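Putative citrate lyase, alfa subunit (Streptococcus mutans, PDB 2HJ0) is a putative citrate lyase alpha subunit of the CitF family, an alpha/beta protein with two large mixed beta-sheets, modelled here as a two-chain assembly. Local coordinates at residues I240-T245 with F331-S335; V314-E318 with S338-N342; D323-V328 with K345-A351. All blocks are in the same frame, centred on the assembly; numbering follows the deposited sequence.

Contact 1. Residues I240-T245 with F331-S335; sequences IAKGAT and FDHPS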
ATOM      1  N   ILE A 240      -9.497   7.439  24.436  1.00 71.60           N
ATOM      2  CA  ILE A 240      -9.706   7.757  23.026  1.00 71.92           C
ATOM      3  C   ILE A 240     -11.203   7.697  22.700  1.00 72.22           C
ATOM      4  O   ILE A 240     -11.624   8.024  21.586  1.00 72.64           O
ATOM      5  CB  ILE A 240      -8.928   6.760  22.107  1.00 71.82           C
ATOM      6  CG1 ILE A 240      -8.979   7.216  20.640  1.00 71.51           C
ATOM      7  CG2 ILE A 240      -9.514   5.358  22.249  1.00 71.54           C
ATOM      8  CD1 ILE A 240      -8.222   8.510  20.344  1.00 70.92           C
ATOM      9  N   ALA A 241     -12.005   7.281  23.678  1.00 71.72           N
ATOM     10  CA  ALA A 241     -13.450   7.186  23.483  1.00 71.17           C
ATOM     11  C   ALA A 241     -14.164   8.441  23.976  1.00 70.67           C
ATOM     12  O   ALA A 241     -15.396   8.500  23.987  1.00 70.71           O
ATOM     13  CB  ALA A 241     -13.997   5.954  24.199  1.00 71.79           C
ATOM     14  N   LYS A 242     -13.380   9.443  24.370  1.00 69.75           N
ATOM     15  CA  LYS A 242     -13.915  10.707  24.870  1.00 68.21           C
ATOM     16  C   LYS A 242     -14.578  11.519  23.753  1.00 66.49           C
ATOM     17  O   LYS A 242     -15.205  10.952  22.856  1.00 66.41           O
ATOM     18  CB  LYS A 242     -12.797  11.527  25.527  1.00 68.82           C
ATOM     19  CG  LYS A 242     -13.294  12.604  26.488  1.00 69.22           C
ATOM     20  CD  LYS A 242     -14.114  11.987  27.618  1.00 69.86           C
ATOM     21  CE  LYS A 242     -14.727  13.047  28.524  1.00 70.47           C
ATOM     22  NZ  LYS A 242     -15.545  12.448  29.619  1.00 70.24           N
ATOM     23  N   GLY A 243     -14.435  12.843  23.807  1.00 64.59           N
ATOM     24  CA  GLY A 243     -15.034  13.704  22.801  1.00 61.76           C
ATOM     25  C   GLY A 243     -14.050  14.632  22.112  1.00 59.95           C
ATOM     26  O   GLY A 243     -12.840  14.412  22.162  1.00 60.16           O
ATOM     27  N   ALA A 244     -14.567  15.673  21.468  1.00 58.04           N
ATOM     28  CA  ALA A 244     -13.728  16.632  20.755  1.00 56.53           C
ATOM     29  C   ALA A 244     -13.259  17.751  21.660  1.00 56.15           C
ATOM     30  O   ALA A 244     -13.882  18.037  22.681  1.00 57.20           O
ATOM     31  CB  ALA A 244     -14.494  17.212  19.593  1.00 56.02           C
ATOM     32  N   THR A 245     -12.159  18.396  21.292  1.00 55.16           N
ATOM     33  CA  THR A 245     -11.664  19.493  22.113  1.00 54.83           C
ATOM     34  C   THR A 245     -12.027  20.819  21.459  1.00 53.16           C
ATOM     35  O   THR A 245     -11.528  21.154  20.386  1.00 52.87           O
ATOM     36  CB  THR A 245     -10.137  19.408  22.319  1.00 56.34           C
ATOM     37  OG1 THR A 245      -9.805  18.162  22.958  1.00 56.45           O
ATOM     38  CG2 THR A 245      -9.664  20.567  23.200  1.00 56.25           C
ATOM     39  N   PHE A 331      -6.564  13.391  16.441  1.00 13.21           N
ATOM     40  CA  PHE A 331      -6.349  13.939  17.770  1.00 15.12           C
ATOM     41  C   PHE A 331      -7.584  13.943  18.691  1.00 17.24           C
ATOM     42  O   PHE A 331      -7.584  14.597  19.737  1.00 18.08           O
ATOM     43  CB  PHE A 331      -5.761  15.346  17.648  1.00 15.21           C
ATOM     44  CG  PHE A 331      -4.266  15.364  17.445  1.00 16.57           C
ATOM     45  CD1 PHE A 331      -3.409  15.653  18.500  1.00 17.18           C
ATOM     46  CD2 PHE A 331      -3.713  15.080  16.202  1.00 17.13           C
ATOM     47  CE1 PHE A 331      -2.025  15.659  18.313  1.00 17.74           C
ATOM     48  CE2 PHE A 331      -2.333  15.087  16.012  1.00 17.04           C
ATOM     49  CZ  PHE A 331      -1.490  15.376  17.066  1.00 17.13           C
ATOM     50  N   ASP A 332      -8.634  13.226  18.296  1.00 17.78           N
ATOM     51  CA  ASP A 332      -9.844  13.102  19.108  1.00 21.23           C
ATOM     52  C   ASP A 332     -10.787  12.074  18.490  1.00 22.66           C
ATOM     53  O   ASP A 332     -10.770  11.851  17.281  1.00 24.98           O
ATOM     54  CB  ASP A 332     -10.550  14.454  19.287  1.00 22.22           C
ATOM     55  CG  ASP A 332     -10.961  15.080  17.984  1.00 24.37           C
ATOM     56  OD1 ASP A 332     -11.386  16.251  18.008  1.00 24.18           O
ATOM     57  OD2 ASP A 332     -10.863  14.411  16.933  1.00 27.95           O
ATOM     58  N   HIS A 333     -11.604  11.442  19.321  1.00 22.16           N
ATOM     59  CA  HIS A 333     -12.510  10.413  18.837  1.00 22.12           C
ATOM     60  C   HIS A 333     -13.326  10.784  17.597  1.00 21.18           C
ATOM     61  O   HIS A 333     -13.371  10.032  16.623  1.00 22.67           O
ATOM     62  CB  HIS A 333     -13.448   9.979  19.961  1.00 24.96           C
ATOM     63  CG  HIS A 333     -14.416   8.919  19.554  1.00 27.04           C
ATOM     64  ND1 HIS A 333     -14.013   7.672  19.126  1.00 27.97           N
ATOM     65  CD2 HIS A 333     -15.764   8.937  19.455  1.00 28.35           C
ATOM     66  CE1 HIS A 333     -15.074   6.969  18.775  1.00 29.63           C
ATOM     67  NE2 HIS A 333     -16.149   7.713  18.963  1.00 30.47           N
ATOM     68  N   PRO A 334     -13.987  11.948  17.611  1.00 19.66           N
ATOM     69  CA  PRO A 334     -14.786  12.347  16.447  1.00 17.79           C
ATOM     70  C   PRO A 334     -14.007  12.357  15.130  1.00 16.60           C
ATOM     71  O   PRO A 334     -14.552  11.987  14.086  1.00 17.19           O
ATOM     72  CB  PRO A 334     -15.319  13.728  16.847  1.00 16.81           C
ATOM     73  CG  PRO A 334     -14.288  14.232  17.792  1.00 18.43           C
ATOM     74  CD  PRO A 334     -13.957  13.019  18.620  1.00 19.10           C
ATOM     75  N   SER A 335     -12.739  12.769  15.165  1.00 14.16           N
ATOM     76  CA  SER A 335     -11.937  12.771  13.939  1.00 11.37           C
ATOM     77  C   SER A 335     -11.667  11.349  13.490  1.00 10.10           C
ATOM     78  O   SER A 335     -11.670  11.052  12.299  1.00 10.08           O
ATOM     79  CB  SER A 335     -10.607  13.482  14.143  1.00 10.79           C
ATOM     80  OG  SER A 335     -10.800  14.881  14.198  1.00 11.00           O
TER
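The chain of 240-245 leaves the short helix 238-241 and runs on as an extended loop past the N-terminus of helix 333-341. The backbones come close at two places: Ile240 CA lies 5.7 Å from His333 CA, and Ala244 CA lies 5.5 Å from Asp332 CA. The feature at the centre is a helix N-cap. Asp332 sits right before the helix, and its OD2 accepts a hydrogen bond from Ser335 N at 3.1 Å. The other carboxylate oxygen, OD1, is bonded to Asn311 N, so this one side chain also ties the helix start to the beginning of helix 311-318. His333 and Pro334, in the first turn, meet the loop. His333 is the residue most covered by the other segment, yet it meets mainly backbone: its CB is 3.1 Å from Ile240 O and 3.5 Å from Lys242 O. Pro334 CD packs 3.8 Å from Gly243 C. Most of the touching residues are exposed. Residues 240-242, at the end of the helix and the start of the loop, are poorly ordered. The one apolar pair of side chains is Ala244 with Pro334, where Ala244 CB meets Pro334 CG at 3.5 Å.

Contact 2. Residues V314-E318 with S338-N342; sequences VELLE and SLDRN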
ATOM      1  N   VAL A 314     -13.228  18.204  10.816  1.00 17.01           N
ATOM      2  CA  VAL A 314     -14.344  17.409  10.348  1.00 16.79           C
ATOM      3  C   VAL A 314     -15.496  18.367  10.116  1.00 16.64           C
ATOM      4  O   VAL A 314     -16.237  18.265   9.134  1.00 18.19           O
ATOM      5  CB  VAL A 314     -14.773  16.371  11.397  1.00 16.66           C
ATOM      6  CG1 VAL A 314     -15.861  15.461  10.828  1.00 15.33           C
ATOM      7  CG2 VAL A 314     -13.577  15.566  11.844  1.00 14.81           C
ATOM      8  N   GLU A 315     -15.625  19.313  11.029  1.00 16.15           N
ATOM      9  CA  GLU A 315     -16.670  20.321  10.950  1.00 16.06           C
ATOM     10  C   GLU A 315     -16.609  20.981   9.575  1.00 14.39           C
ATOM     11  O   GLU A 315     -17.609  21.038   8.879  1.00 15.29           O
ATOM     12  CB  GLU A 315     -16.460  21.369  12.047  1.00 18.45           C
ATOM     13  CG  GLU A 315     -17.707  21.778  12.817  1.00 21.78           C
ATOM     14  CD  GLU A 315     -17.895  21.015  14.126  1.00 23.92           C
ATOM     15  OE1 GLU A 315     -18.332  19.840  14.105  1.00 24.82           O
ATOM     16  OE2 GLU A 315     -17.598  21.601  15.186  1.00 24.89           O
ATOM     17  N   LEU A 316     -15.435  21.462   9.179  1.00 13.02           N
ATOM     18  CA  LEU A 316     -15.287  22.117   7.885  1.00 12.92           C
ATOM     19  C   LEU A 316     -15.569  21.219   6.691  1.00 13.65           C
ATOM     20  O   LEU A 316     -16.092  21.671   5.668  1.00 13.92           O
ATOM     21  CB  LEU A 316     -13.886  22.703   7.736  1.00 13.71           C
ATOM     22  CG  LEU A 316     -13.538  23.939   8.572  1.00 15.23           C
ATOM     23  CD1 LEU A 316     -12.051  24.236   8.402  1.00 14.96           C
ATOM     24  CD2 LEU A 316     -14.374  25.143   8.139  1.00 14.72           C
ATOM     25  N   LEU A 317     -15.206  19.947   6.806  1.00 14.64           N
ATOM     26  CA  LEU A 317     -15.428  18.999   5.718  1.00 14.53           C
ATOM     27  C   LEU A 317     -16.929  18.766   5.511  1.00 15.52           C
ATOM     28  O   LEU A 317     -17.374  18.501   4.397  1.00 14.18           O
ATOM     29  CB  LEU A 317     -14.739  17.661   6.022  1.00 11.76           C
ATOM     30  CG  LEU A 317     -14.934  16.603   4.927  1.00 12.36           C
ATOM     31  CD1 LEU A 317     -13.956  16.871   3.793  1.00 10.33           C
ATOM     32  CD2 LEU A 317     -14.745  15.201   5.479  1.00  9.34           C
ATOM     33  N   GLU A 318     -17.701  18.871   6.590  1.00 16.67           N
ATOM     34  CA  GLU A 318     -19.136  18.662   6.500  1.00 19.84           C
ATOM     35  C   GLU A 318     -19.850  19.921   6.000  1.00 19.79           C
ATOM     36  O   GLU A 318     -20.806  19.829   5.245  1.00 20.84           O
ATOM     37  CB  GLU A 318     -19.687  18.202   7.857  1.00 21.54           C
ATOM     38  CG  GLU A 318     -18.862  17.068   8.466  1.00 26.37           C
ATOM     39  CD  GLU A 318     -19.686  15.891   8.978  1.00 30.34           C
ATOM     40  OE1 GLU A 318     -19.072  14.874   9.393  1.00 30.21           O
ATOM     41  OE2 GLU A 318     -20.941  15.971   8.966  1.00 34.70           O
ATOM     42  N   SER A 338     -14.835  10.157  11.883  1.00 12.09           N
ATOM     43  CA  SER A 338     -15.004  10.755  10.566  1.00 12.60           C
ATOM     44  C   SER A 338     -14.228  10.023   9.475  1.00 14.13           C
ATOM     45  O   SER A 338     -14.688   9.913   8.332  1.00 15.49           O
ATOM     46  CB  SER A 338     -14.559  12.211  10.605  1.00 10.84           C
ATOM     47  OG  SER A 338     -14.841  12.833   9.375  1.00 11.24           O
ATOM     48  N   LEU A 339     -13.046   9.534   9.830  1.00 15.09           N
ATOM     49  CA  LEU A 339     -12.207   8.817   8.885  1.00 16.89           C
ATOM     50  C   LEU A 339     -12.965   7.654   8.279  1.00 18.98           C
ATOM     51  O   LEU A 339     -12.658   7.196   7.180  1.00 20.12           O
ATOM     52  CB  LEU A 339     -10.958   8.297   9.583  1.00 16.57           C
ATOM     53  CG  LEU A 339     -10.008   7.473   8.717  1.00 15.83           C
ATOM     54  CD1 LEU A 339      -9.505   8.313   7.550  1.00 15.08           C
ATOM     55  CD2 LEU A 339      -8.844   6.991   9.576  1.00 15.50           C
ATOM     56  N   ASP A 340     -13.966   7.181   9.005  1.00 21.48           N
ATOM     57  CA  ASP A 340     -14.773   6.074   8.542  1.00 23.92           C
ATOM     58  C   ASP A 340     -16.097   6.538   7.939  1.00 24.91           C
ATOM     59  O   ASP A 340     -16.519   6.039   6.895  1.00 25.49           O
ATOM     60  CB  ASP A 340     -15.037   5.121   9.706  1.00 25.12           C
ATOM     61  CG  ASP A 340     -16.057   4.056   9.363  1.00 27.72           C
ATOM     62  OD1 ASP A 340     -15.824   3.294   8.399  1.00 29.54           O
ATOM     63  OD2 ASP A 340     -17.095   3.983  10.056  1.00 28.62           O
ATOM     64  N   ARG A 341     -16.737   7.494   8.606  1.00 26.20           N
ATOM     65  CA  ARG A 341     -18.030   8.045   8.193  1.00 27.49           C
ATOM     66  C   ARG A 341     -17.998   8.745   6.833  1.00 27.03           C
ATOM     67  O   ARG A 341     -18.792   8.423   5.950  1.00 25.99           O
ATOM     68  CB  ARG A 341     -18.527   9.028   9.258  1.00 30.62           C
ATOM     69  CG  ARG A 341     -19.943   9.563   9.047  1.00 33.78           C
ATOM     70  CD  ARG A 341     -20.160  10.852   9.856  1.00 36.12           C
ATOM     71  NE  ARG A 341     -19.562  10.777  11.193  1.00 38.01           N
ATOM     72  CZ  ARG A 341     -18.865  11.764  11.746  1.00 38.74           C
ATOM     73  NH1 ARG A 341     -18.687  12.892  11.065  1.00 38.88           N
ATOM     74  NH2 ARG A 341     -18.348  11.626  12.966  1.00 38.65           N
ATOM     75  N   ASN A 342     -17.083   9.695   6.666  1.00 25.78           N
ATOM     76  CA  ASN A 342     -16.988  10.421   5.409  1.00 26.16           C
ATOM     77  C   ASN A 342     -15.925   9.821   4.492  1.00 28.07           C
ATOM     78  O   ASN A 342     -15.070  10.545   3.973  1.00 30.28           O
ATOM     79  CB  ASN A 342     -16.663  11.899   5.663  1.00 23.87           C
ATOM     80  CG  ASN A 342     -17.636  12.569   6.624  1.00 21.25           C
ATOM     81  OD1 ASN A 342     -17.265  12.918   7.736  1.00 19.01           O
ATOM     82  ND2 ASN A 342     -18.880  12.758   6.191  1.00 19.76           N
TER
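Glu318 and Arg341 form a salt bridge at the exposed edge of two helices, with Glu318 OE1 2.6 Å from Arg341 NH1. The carboxylate oxygen lies at the edge of the guanidinium, near its plane. The hydrogen bond within this pair is weak, with an angle of 115° at the hydrogen. Deeper in, the hydroxyl of Ser338 is hydrogen-bonded to ND1 of His346, on the strand that follows its helix. Val314 turns toward this point, and its CG1 is 3.2 Å from Ser338 OG. The same methyl lies 3.8 Å from Arg341 NH1, beneath the salt bridge. Leu317 extends the packing along the helix, its CD2 reaching 3.8 Å from Asn342 CB. Leu317 also rests on Val322 and Ile325 of strand 322-327, and Leu339 rests on His346 and Glu348 of strand 346-348. Two neighbouring helices thus cover one face of a beta-sheet, with leucines turned to the strands and the Glu318-Arg341 pair on the exposed side. This is the layered packing of an alpha/beta fold.

Contact 3. Residues D323-V328 with K345-A351; sequences DKILDV and KHYEIDA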
ATOM      1  N   ASP A 323     -12.911  20.496   0.598  1.00 15.74           N
ATOM      2  CA  ASP A 323     -13.265  19.347  -0.213  1.00 16.64           C
ATOM      3  C   ASP A 323     -12.805  17.986   0.295  1.00 15.73           C
ATOM      4  O   ASP A 323     -13.612  17.073   0.427  1.00 17.01           O
ATOM      5  CB  ASP A 323     -12.767  19.539  -1.641  1.00 18.92           C
ATOM      6  CG  ASP A 323     -13.403  18.561  -2.584  1.00 22.95           C
ATOM      7  OD1 ASP A 323     -14.642  18.642  -2.751  1.00 27.74           O
ATOM      8  OD2 ASP A 323     -12.690  17.701  -3.145  1.00 24.95           O
ATOM      9  N   LYS A 324     -11.513  17.840   0.560  1.00 13.64           N
ATOM     10  CA  LYS A 324     -10.994  16.575   1.044  1.00 12.00           C
ATOM     11  C   LYS A 324     -10.164  16.811   2.280  1.00 12.02           C
ATOM     12  O   LYS A 324      -9.874  17.945   2.636  1.00 13.21           O
ATOM     13  CB  LYS A 324     -10.100  15.934   0.000  1.00 11.38           C
ATOM     14  CG  LYS A 324     -10.760  15.627  -1.304  1.00 11.24           C
ATOM     15  CD  LYS A 324     -11.432  14.280  -1.267  1.00  8.49           C
ATOM     16  CE  LYS A 324     -11.924  13.896  -2.642  1.00  8.38           C
ATOM     17  NZ  LYS A 324     -10.852  13.940  -3.663  1.00 10.92           N
ATOM     18  N   ILE A 325      -9.766  15.731   2.930  1.00 12.08           N
ATOM     19  CA  ILE A 325      -8.931  15.837   4.116  1.00 12.90           C
ATOM     20  C   ILE A 325      -8.027  14.599   4.222  1.00 12.92           C
ATOM     21  O   ILE A 325      -8.505  13.455   4.257  1.00 12.29           O
ATOM     22  CB  ILE A 325      -9.797  16.036   5.386  1.00 11.92           C
ATOM     23  CG1 ILE A 325      -9.021  15.658   6.630  1.00 13.54           C
ATOM     24  CG2 ILE A 325     -11.031  15.188   5.326  1.00 13.09           C
ATOM     25  CD1 ILE A 325      -9.896  15.746   7.847  1.00 16.77           C
ATOM     26  N   LEU A 326      -6.714  14.844   4.228  1.00 11.88           N
ATOM     27  CA  LEU A 326      -5.709  13.777   4.322  1.00 11.32           C
ATOM     28  C   LEU A 326      -5.312  13.660   5.788  1.00 10.00           C
ATOM     29  O   LEU A 326      -4.921  14.643   6.412  1.00  9.18           O
ATOM     30  CB  LEU A 326      -4.496  14.104   3.447  1.00 11.06           C
ATOM     31  CG  LEU A 326      -4.852  14.468   2.004  1.00 11.77           C
ATOM     32  CD1 LEU A 326      -3.584  14.745   1.226  1.00 12.61           C
ATOM     33  CD2 LEU A 326      -5.639  13.349   1.367  1.00 11.18           C
ATOM     34  N   ASP A 327      -5.407  12.447   6.323  1.00 10.30           N
ATOM     35  CA  ASP A 327      -5.161  12.191   7.744  1.00 10.88           C
ATOM     36  C   ASP A 327      -4.018  11.227   8.060  1.00  9.63           C
ATOM     37  O   ASP A 327      -4.050  10.063   7.661  1.00  8.79           O
ATOM     38  CB  ASP A 327      -6.463  11.638   8.351  1.00 12.80           C
ATOM     39  CG  ASP A 327      -6.448  11.587   9.863  1.00 13.81           C
ATOM     40  OD1 ASP A 327      -5.369  11.408  10.459  1.00 15.72           O
ATOM     41  OD2 ASP A 327      -7.542  11.713  10.455  1.00 15.24           O
ATOM     42  N   VAL A 328      -3.022  11.705   8.801  1.00  8.59           N
ATOM     43  CA  VAL A 328      -1.910  10.843   9.175  1.00  6.71           C
ATOM     44  C   VAL A 328      -2.042  10.479  10.652  1.00  6.16           C
ATOM     45  O   VAL A 328      -1.437   9.524  11.140  1.00  5.65           O
ATOM     46  CB  VAL A 328      -0.557  11.523   8.941  1.00  5.90           C
ATOM     47  CG1 VAL A 328      -0.309  12.598   9.996  1.00  3.12           C
ATOM     48  CG2 VAL A 328       0.534  10.477   8.959  1.00  6.39           C
ATOM     49  N   LYS A 345     -13.632  11.182   1.217  1.00 25.36           N
ATOM     50  CA  LYS A 345     -13.466  12.608   1.491  1.00 23.08           C
ATOM     51  C   LYS A 345     -12.483  12.805   2.649  1.00 20.91           C
ATOM     52  O   LYS A 345     -11.855  13.852   2.784  1.00 19.41           O
ATOM     53  CB  LYS A 345     -14.811  13.237   1.856  1.00 23.85           C
ATOM     54  CG  LYS A 345     -15.898  13.051   0.816  1.00 25.61           C
ATOM     55  CD  LYS A 345     -15.802  14.041  -0.328  1.00 26.48           C
ATOM     56  CE  LYS A 345     -16.334  15.416   0.080  1.00 27.97           C
ATOM     57  NZ  LYS A 345     -16.301  16.386  -1.065  1.00 28.72           N
ATOM     58  N   HIS A 346     -12.378  11.794   3.500  1.00 18.71           N
ATOM     59  CA  HIS A 346     -11.457  11.831   4.634  1.00 18.17           C
ATOM     60  C   HIS A 346     -10.598  10.580   4.437  1.00 18.12           C
ATOM     61  O   HIS A 346     -11.022   9.471   4.786  1.00 18.93           O
ATOM     62  CB  HIS A 346     -12.240  11.775   5.952  1.00 16.29           C
ATOM     63  CG  HIS A 346     -11.399  11.996   7.172  1.00 15.27           C
ATOM     64  ND1 HIS A 346     -11.943  12.224   8.416  1.00 15.17           N
ATOM     65  CD2 HIS A 346     -10.056  12.003   7.343  1.00 16.63           C
ATOM     66  CE1 HIS A 346     -10.974  12.363   9.303  1.00 14.15           C
ATOM     67  NE2 HIS A 346      -9.818  12.234   8.678  1.00 15.11           N
ATOM     68  N   TYR A 347      -9.403  10.765   3.866  1.00 16.21           N
ATOM     69  CA  TYR A 347      -8.503   9.653   3.551  1.00 15.91           C
ATOM     70  C   TYR A 347      -7.293   9.454   4.457  1.00 14.43           C
ATOM     71  O   TYR A 347      -6.648  10.406   4.883  1.00 14.70           O
ATOM     72  CB  TYR A 347      -8.007   9.783   2.109  1.00 18.30           C
ATOM     73  CG  TYR A 347      -8.038   8.494   1.325  1.00 20.45           C
ATOM     74  CD1 TYR A 347      -9.250   7.936   0.926  1.00 20.63           C
ATOM     75  CD2 TYR A 347      -6.851   7.833   0.973  1.00 21.88           C
ATOM     76  CE1 TYR A 347      -9.286   6.748   0.188  1.00 22.63           C
ATOM     77  CE2 TYR A 347      -6.875   6.637   0.236  1.00 23.67           C
ATOM     78  CZ  TYR A 347      -8.100   6.103  -0.155  1.00 23.68           C
ATOM     79  OH  TYR A 347      -8.135   4.935  -0.891  1.00 25.52           O
ATOM     80  N   GLU A 348      -6.979   8.192   4.717  1.00 12.60           N
ATOM     81  CA  GLU A 348      -5.851   7.828   5.562  1.00 10.87           C
ATOM     82  C   GLU A 348      -4.555   7.738   4.746  1.00 10.14           C
ATOM     83  O   GLU A 348      -4.540   7.187   3.647  1.00  8.74           O
ATOM     84  CB  GLU A 348      -6.156   6.491   6.233  1.00 11.19           C
ATOM     85  CG  GLU A 348      -5.038   5.897   7.068  1.00 12.07           C
ATOM     86  CD  GLU A 348      -5.392   4.507   7.589  1.00 13.39           C
ATOM     87  OE1 GLU A 348      -5.259   4.276   8.816  1.00 15.78           O
ATOM     88  OE2 GLU A 348      -5.805   3.647   6.773  1.00 12.32           O
ATOM     89  N   ILE A 349      -3.470   8.283   5.285  1.00 10.02           N
ATOM     90  CA  ILE A 349      -2.186   8.254   4.588  1.00 10.94           C
ATOM     91  C   ILE A 349      -1.047   7.890   5.542  1.00 10.19           C
ATOM     92  O   ILE A 349      -1.052   8.286   6.713  1.00  9.53           O
ATOM     93  CB  ILE A 349      -1.852   9.625   3.953  1.00 10.69           C
ATOM     94  CG1 ILE A 349      -1.705  10.672   5.063  1.00 12.42           C
ATOM     95  CG2 ILE A 349      -2.936  10.012   2.950  1.00  9.23           C
ATOM     96  CD1 ILE A 349      -1.143  12.012   4.612  1.00 15.86           C
ATOM     97  N   ASP A 350      -0.075   7.139   5.031  1.00  8.88           N
ATOM     98  CA  ASP A 350       1.091   6.741   5.815  1.00  7.34           C
ATOM     99  C   ASP A 350       2.016   7.937   5.973  1.00  5.71           C
ATOM    100  O   ASP A 350       2.018   8.851   5.150  1.00  5.12           O
ATOM    101  CB  ASP A 350       1.842   5.606   5.113  1.00  9.81           C
ATOM    102  CG  ASP A 350       2.454   6.036   3.781  1.00 12.46           C
ATOM    103  OD1 ASP A 350       3.499   6.715   3.777  1.00 15.28           O
ATOM    104  OD2 ASP A 350       1.889   5.702   2.726  1.00 15.46           O
ATOM    105  N   ALA A 351       2.812   7.925   7.030  1.00  5.90           N
ATOM    106  CA  ALA A 351       3.746   9.018   7.302  1.00  6.16           C
ATOM    107  C   ALA A 351       4.702   9.321   6.151  1.00  6.32           C
ATOM    108  O   ALA A 351       5.161  10.457   6.020  1.00  8.76           O
ATOM    109  CB  ALA A 351       4.549   8.721   8.569  1.00  3.20           C
TER
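Strands 324-327 and 346-348 run side by side in parallel; the axes of these short strand segments approach to 4.7 Å and their directions differ by 24°. Tyr347 N to Ile325 O (2.9 Å), Asp327 N to Tyr347 O (2.8 Å) and Ile349 N to Asp327 O (3.0 Å) bond the edges. The bond Ile325 N to Lys345 O is weak. On one face, Ile325 fills the space under the His346 ring. Its CD1 sits 3.7 Å from the ring centroid, a CH-pi contact. At the edge of that ring, His346 NE2 donates to Asp327 OD2 at 2.9 Å, so the imidazole bridges the two strands, though the position of OD2 is less certain. Met313 and Leu317 of helix 311-318 close over Ile325. On the other face, Leu326 lies against Tyr347 CB and the end of Ile349, and Pro214 of the second subunit packs on it. The Tyr347 ring leads away from strand 324-327, and its hydroxyl bonds to Ile218 N of the second subunit. Beyond the strands, Val328 CG2 rests on the bend of the chain, 3.5 Å from Ile349 O and 3.9 Å from Ala351 CA. At the start, Lys345 NZ reaches Asp323 OD1 at 3.3 Å in a salt bridge. Strand 346-348 is outermost in its sheet within this chain. Helix 333-341 joins the two adjacent parallel strands, a beta-alpha-beta crossover.

In the fold
Helix 333-341 connects the three contacts. Its first turn meets the surface loop in contact 1, its later turns pack on helix 311-318 in contact 2, and the chain then enters strand 346-348 in contact 3. Contacts 2 and 3 are the closest pair, with centres about 10 Å apart. Ser338 OG lies 3.1 Å from His346 ND1, a probable hydrogen bond, and Leu317 CD1 3.7 Å from Ile325 CG2. Contacts 1 and 2, centres about 13 Å apart, touch at Ser335 OG and Val314 CG2 (3.7 Å). Contacts 1 and 3 have centres about 17 Å apart, yet Ser335 O lies 3.3 Å from His346 CE1. His346 is thus touched by two residues of one helix, Ser335 and Ser338.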